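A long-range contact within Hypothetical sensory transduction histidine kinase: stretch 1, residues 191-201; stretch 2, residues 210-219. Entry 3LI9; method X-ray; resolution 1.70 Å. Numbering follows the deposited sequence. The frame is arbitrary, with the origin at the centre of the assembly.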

# COMPACT_ATOMS: atom_id res chain seq x y z
N ALA A 191 -16.72 -1.13 10.55
CA ALA A 191 -15.66 -1.88 9.88
C ALA A 191 -14.48 -0.94 9.80
O ALA A 191 -14.65 0.30 9.83
CB ALA A 191 -16.09 -2.18 8.44
N PHE A 192 -13.29 -1.51 9.70
CA PHE A 192 -12.08 -0.68 9.38
C PHE A 192 -11.03 -1.58 8.71
O PHE A 192 -11.13 -2.78 8.73
CB PHE A 192 -11.48 -0.00 10.65
CG PHE A 192 -11.09 -0.97 11.72
CD1 PHE A 192 -9.83 -1.60 11.72
CD2 PHE A 192 -11.96 -1.19 12.76
CE1 PHE A 192 -9.47 -2.53 12.80
CE2 PHE A 192 -11.59 -2.08 13.80
CZ PHE A 192 -10.39 -2.73 13.81
N MSE A 193 -10.03 -0.99 8.06
CA MSE A 193 -8.99 -1.79 7.43
C MSE A 193 -7.70 -1.54 8.17
O MSE A 193 -7.48 -0.43 8.69
CB MSE A 193 -8.78 -1.37 5.95
CG MSE A 193 -9.86 -1.84 5.13
SE MSE A 193 -9.13 -3.44 4.12
CE MSE A 193 -8.40 -2.19 2.99
N VAL A 194 -6.83 -2.55 8.22
CA VAL A 194 -5.48 -2.39 8.77
C VAL A 194 -4.42 -2.88 7.81
O VAL A 194 -4.72 -3.71 6.92
CB VAL A 194 -5.28 -3.07 10.18
CG1 VAL A 194 -6.31 -2.48 11.22
CG2 VAL A 194 -5.48 -4.59 10.08
N SER A 195 -3.20 -2.42 8.02
CA SER A 195 -2.10 -2.92 7.21
C SER A 195 -1.61 -4.32 7.78
O SER A 195 -2.15 -4.82 8.78
CB SER A 195 -0.94 -1.93 7.25
OG SER A 195 -0.38 -1.97 8.57
N ASN A 196 -0.59 -4.86 7.14
CA ASN A 196 -0.09 -6.17 7.54
C ASN A 196 0.47 -6.10 9.00
O ASN A 196 0.35 -7.08 9.75
CB ASN A 196 1.03 -6.61 6.62
CG ASN A 196 1.52 -8.01 6.98
OD1 ASN A 196 0.74 -8.98 6.94
ND2 ASN A 196 2.74 -8.09 7.34
N THR A 197 0.99 -4.95 9.39
CA THR A 197 1.48 -4.82 10.79
C THR A 197 0.42 -4.22 11.69
O THR A 197 0.72 -3.84 12.81
CB THR A 197 2.78 -3.98 10.87
OG1 THR A 197 2.54 -2.64 10.33
CG2 THR A 197 3.93 -4.65 10.07
N GLY A 198 -0.85 -4.18 11.25
CA GLY A 198 -1.94 -3.85 12.12
C GLY A 198 -2.19 -2.36 12.23
O GLY A 198 -3.05 -1.98 13.04
N ILE A 199 -1.55 -1.54 11.39
CA ILE A 199 -1.80 -0.08 11.48
C ILE A 199 -3.15 0.29 10.85
O ILE A 199 -3.49 -0.17 9.73
CB ILE A 199 -0.75 0.67 10.67
CG1 ILE A 199 0.66 0.38 11.22
CG2 ILE A 199 -1.02 2.18 10.70
CD1 ILE A 199 0.87 0.99 12.66
N PHE A 200 -3.93 1.13 11.54
CA PHE A 200 -5.21 1.52 10.98
C PHE A 200 -5.06 2.23 9.68
O PHE A 200 -4.32 3.22 9.58
CB PHE A 200 -6.03 2.45 11.97
CG PHE A 200 -6.55 1.69 13.18
CD1 PHE A 200 -7.82 1.15 13.16
CD2 PHE A 200 -5.76 1.59 14.32
CE1 PHE A 200 -8.38 0.40 14.25
CE2 PHE A 200 -6.28 0.83 15.45
CZ PHE A 200 -7.55 0.25 15.40
N LEU A 201 -5.85 1.79 8.69
CA LEU A 201 -5.90 2.55 7.43
C LEU A 201 -7.21 3.42 7.42
O LEU A 201 -7.42 4.22 6.48
CB LEU A 201 -6.02 1.62 6.23
CG LEU A 201 -4.76 0.68 6.24
CD1 LEU A 201 -4.76 -0.19 5.04
CD2 LEU A 201 -3.44 1.42 6.43
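Stretch 2, residues 210-219: IGEKSLSDFD

Stretch 2 runs antiparallel to the second half of stretch 1, so that residues 210 to 215 pass F200, I199 and G198 in reverse order. I210 is extended, the chain turns at G211 and E212, and K213 and S214 are extended again before a short 3-10 segment, 215-217. The pairing is a single bridge, I199 with S214, their CA atoms 4.0 Å apart.

Stretch 1 begins as a strand, in which F192 and V194 point toward stretch 2. Both meet L215: F192 CE1 lies 4.2 Å from L215 CD2, and V194 CG1 lies 4.1 Å from L215 CD1. A branched leucine suits this site because its two methyls can reach different apolar neighbours.

The strand ends in a type I turn, S195 to G198. Here the carbonyl of T197 accepts a hydrogen bond from S214, OG to O at 2.9 Å; the small serine hydroxyl reaches the backbone, and the same OG accepts from S216 N at 3.0 Å. G198 has a positive phi (86°), which favours glycine, and an ideal CB would come within 2.8 Å of S214 OG, a clash. Its carbonyl O receives L215 N at 2.9 Å.

I199 directs its CA-to-CB bond away overall, yet its branches come back against stretch 2: CG2 is 3.6 Å from G211 CA, and CD1 is 3.6 Å from S214 CB. At G211, phi is again positive, as glycine readily allows.

F200 is the most extensively covered residue. Its backbone is hydrogen-bonded to stretch 2 through both its polar atoms: F200 N gives to K213 O at 3.1 Å, and F200 O accepts from G211 N at 2.8 Å. Its ring supplies apolar surface, with CZ 3.9 Å from L215 CD2 and CE2 3.7 Å from F218 CE2, an edge-to-edge approach. Finally, L201 points away, leaving its carbonyl O 3.7 Å from I210 CG2.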

# COMPACT_ATOMS: atom_id res chain seq x y z
N ILE A 210 -5.55 6.81 12.30
CA ILE A 210 -5.18 6.42 10.87
C ILE A 210 -3.68 6.66 10.63
O ILE A 210 -3.16 7.80 10.77
CB ILE A 210 -6.06 7.08 9.85
CG1 ILE A 210 -7.56 6.74 10.07
CG2 ILE A 210 -5.57 6.81 8.38
CD1 ILE A 210 -8.51 7.53 9.20
N GLY A 211 -2.98 5.59 10.27
CA GLY A 211 -1.55 5.64 10.04
C GLY A 211 -0.69 5.84 11.25
O GLY A 211 0.53 6.01 11.10
N GLU A 212 -1.30 5.78 12.45
CA GLU A 212 -0.62 6.16 13.69
C GLU A 212 -0.64 5.06 14.72
O GLU A 212 0.39 4.76 15.33
CB GLU A 212 -1.14 7.48 14.27
CG GLU A 212 -0.90 8.71 13.35
CD GLU A 212 0.61 9.00 13.11
OE1 GLU A 212 1.46 8.43 13.82
OE2 GLU A 212 0.97 9.79 12.19
N LYS A 213 -1.76 4.39 14.88
CA LYS A 213 -1.87 3.40 15.93
C LYS A 213 -1.98 2.03 15.26
O LYS A 213 -2.51 1.95 14.16
CB LYS A 213 -3.14 3.64 16.72
CG LYS A 213 -3.31 2.60 17.88
CD LYS A 213 -4.35 3.09 18.90
CE LYS A 213 -4.06 4.53 19.39
NZ LYS A 213 -3.15 4.50 20.58
N SER A 214 -1.50 0.99 15.91
CA SER A 214 -1.69 -0.37 15.46
C SER A 214 -2.51 -1.20 16.45
O SER A 214 -2.58 -0.88 17.65
CB SER A 214 -0.29 -1.04 15.37
OG SER A 214 -0.48 -2.41 15.07
N LEU A 215 -3.19 -2.22 15.94
CA LEU A 215 -3.86 -3.19 16.80
C LEU A 215 -2.90 -3.69 17.85
O LEU A 215 -3.32 -3.97 18.98
CB LEU A 215 -4.38 -4.39 15.99
CG LEU A 215 -5.54 -4.02 15.08
CD1 LEU A 215 -5.95 -5.23 14.21
CD2 LEU A 215 -6.71 -3.56 15.84
N SER A 216 -1.63 -3.85 17.50
CA SER A 216 -0.74 -4.45 18.49
C SER A 216 -0.52 -3.51 19.68
O SER A 216 0.06 -3.92 20.68
CB SER A 216 0.60 -4.91 17.85
OG SER A 216 1.29 -3.81 17.35
N ASP A 217 -0.98 -2.25 19.59
CA ASP A 217 -0.86 -1.26 20.68
C ASP A 217 -1.96 -1.35 21.75
O ASP A 217 -1.93 -0.59 22.74
CB ASP A 217 -0.93 0.17 20.11
CG ASP A 217 0.28 0.54 19.27
OD1 ASP A 217 1.39 0.13 19.67
OD2 ASP A 217 0.12 1.28 18.23
N PHE A 218 -2.96 -2.19 21.55
CA PHE A 218 -4.06 -2.27 22.50
C PHE A 218 -3.70 -3.22 23.62
O PHE A 218 -3.12 -4.28 23.39
CB PHE A 218 -5.33 -2.76 21.81
CG PHE A 218 -6.01 -1.69 20.94
CD1 PHE A 218 -7.22 -1.16 21.26
CD2 PHE A 218 -5.39 -1.28 19.77
CE1 PHE A 218 -7.82 -0.15 20.44
CE2 PHE A 218 -5.95 -0.31 18.96
CZ PHE A 218 -7.15 0.25 19.29
N ASP A 219 -4.01 -2.82 24.85
CA ASP A 219 -3.70 -3.69 25.99
C ASP A 219 -4.83 -4.64 26.19
O ASP A 219 -5.48 -4.60 27.21
CB ASP A 219 -3.63 -2.87 27.28
CG ASP A 219 -2.56 -1.87 27.25
OD1 ASP A 219 -1.42 -2.23 26.84
OD2 ASP A 219 -2.85 -0.72 27.63